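Local atomic coordinates of methylmalonyl-CoA carboxyltransferase 12S subunit (Propionibacterium freudenreichii, PDB entry 1ON3), a protein that transfers the carboxyl group of methylmalonyl-CoA to the biotin of the 1.3S subunit, as the hexameric core of the transcarboxylase complex. Residues Q125-G130 with N161-G166. Numbering follows the deposited sequence.
Sequences QALLTG and NVKLSG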
# COMPACT_ATOMS: atom_id res chain seq x y z
N GLN E 125 15.00 -20.38 3.39
CA GLN E 125 15.96 -19.75 2.48
C GLN E 125 15.38 -19.70 1.06
O GLN E 125 15.62 -18.74 0.33
CB GLN E 125 17.29 -20.51 2.46
CG GLN E 125 17.95 -20.67 3.83
CD GLN E 125 18.02 -19.37 4.62
OE1 GLN E 125 18.74 -18.44 4.24
NE2 GLN E 125 17.28 -19.31 5.72
N ALA E 126 14.65 -20.73 0.66
CA ALA E 126 14.03 -20.71 -0.67
C ALA E 126 13.03 -19.56 -0.73
O ALA E 126 12.94 -18.85 -1.74
CB ALA E 126 13.30 -22.05 -0.97
N LEU E 127 12.29 -19.37 0.35
CA LEU E 127 11.28 -18.31 0.45
C LEU E 127 11.94 -16.92 0.43
O LEU E 127 11.52 -16.02 -0.29
CB LEU E 127 10.46 -18.48 1.74
CG LEU E 127 9.31 -17.49 1.99
CD1 LEU E 127 8.28 -17.63 0.89
CD2 LEU E 127 8.65 -17.76 3.35
N LEU E 128 12.98 -16.76 1.24
CA LEU E 128 13.70 -15.48 1.33
C LEU E 128 14.35 -15.04 0.01
O LEU E 128 14.41 -13.85 -0.28
CB LEU E 128 14.79 -15.59 2.39
CG LEU E 128 15.59 -14.32 2.66
CD1 LEU E 128 14.70 -13.29 3.35
CD2 LEU E 128 16.79 -14.64 3.54
N THR E 129 14.86 -15.99 -0.76
CA THR E 129 15.53 -15.69 -2.02
C THR E 129 14.63 -15.91 -3.23
O THR E 129 15.04 -15.67 -4.38
CB THR E 129 16.79 -16.56 -2.17
OG1 THR E 129 16.42 -17.95 -2.12
CG2 THR E 129 17.79 -16.27 -1.01
N GLY E 130 13.42 -16.37 -2.97
CA GLY E 130 12.47 -16.60 -4.06
C GLY E 130 12.81 -17.73 -5.02
O GLY E 130 12.66 -17.58 -6.24
N ASN E 161 5.59 -25.57 4.88
CA ASN E 161 5.08 -25.95 3.55
C ASN E 161 3.94 -25.00 3.19
O ASN E 161 3.85 -24.53 2.05
CB ASN E 161 4.53 -27.39 3.53
CG ASN E 161 5.62 -28.44 3.48
OD1 ASN E 161 5.62 -29.36 4.29
ND2 ASN E 161 6.53 -28.34 2.50
N VAL E 162 3.07 -24.74 4.16
CA VAL E 162 1.94 -23.85 3.95
C VAL E 162 2.42 -22.42 3.75
O VAL E 162 1.89 -21.68 2.92
CB VAL E 162 0.93 -23.93 5.13
CG1 VAL E 162 -0.21 -22.92 4.92
CG2 VAL E 162 0.35 -25.35 5.21
N LYS E 163 3.44 -22.01 4.51
CA LYS E 163 3.96 -20.66 4.36
C LYS E 163 4.48 -20.45 2.93
O LYS E 163 4.21 -19.42 2.31
CB LYS E 163 5.09 -20.43 5.38
CG LYS E 163 5.65 -19.03 5.43
CD LYS E 163 6.74 -18.96 6.51
CE LYS E 163 7.31 -17.56 6.68
NZ LYS E 163 8.51 -17.56 7.59
N LEU E 164 5.21 -21.44 2.39
CA LEU E 164 5.75 -21.35 1.03
C LEU E 164 4.70 -21.56 -0.06
O LEU E 164 4.91 -21.21 -1.22
CB LEU E 164 6.87 -22.38 0.82
CG LEU E 164 8.32 -22.02 1.17
CD1 LEU E 164 8.47 -21.73 2.68
CD2 LEU E 164 9.24 -23.17 0.77
N SER E 165 3.57 -22.15 0.31
CA SER E 165 2.54 -22.46 -0.66
C SER E 165 2.11 -21.25 -1.50
O SER E 165 1.70 -20.23 -0.96
CB SER E 165 1.33 -23.10 0.04
OG SER E 165 0.46 -23.70 -0.91
N GLY E 166 2.22 -21.36 -2.82
CA GLY E 166 1.81 -20.25 -3.68
C GLY E 166 2.82 -19.11 -3.80
O GLY E 166 2.53 -18.11 -4.45
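Leu-127 meets Leu-164 and Lys-163 where two helices, 113-129 and 147-164, pack against each other near their C-terminal ends in a crotonase-type beta/alpha fold. Each of these helices connects neighbouring parallel strands, 95-102 to 133-139 and 133-139 to 170-175, so the contact joins two successive crossover helices. The CA atoms of Leu-127 and Leu-164 are 6.3 Å apart, the closest pair of the two segments, and 174 Å² is buried in all.

The tight part is purely apolar. CD1 of Leu-164 lies 3.9 Å from Leu-127 CB and 4.0 Å from Leu-127 CD2, so one methyl spans the base and the tip of the same side chain. Leu-164 is buried and also touches Met-123, one turn before Leu-127. The CB bond of Leu-127 points toward helix 147-164, and with CG anti to the backbone N (chi1 -178°) CD2 lands on the methylenes of Lys-163.

The more open side is formed by Lys-163, which, like Leu-127, is partly exposed. The Lys-163 chain is extended and crosses Leu-127 at about a right angle, offering carbon rather than charge to the leucine; the ammonium NZ continues to a salt bridge with Glu-124. After Leu-127, helix 113-129 ends in a Schellman motif with Gly-130 at C-prime (phi 68°). NZ of Lys-516 of a second subunit hydrogen-bonds to the carbonyl oxygens of Lys-163 and Ser-165. The shortest approach between the segments is nevertheless on this open side: Leu-127 CD2 sits 3.6 Å from Lys-163 CE.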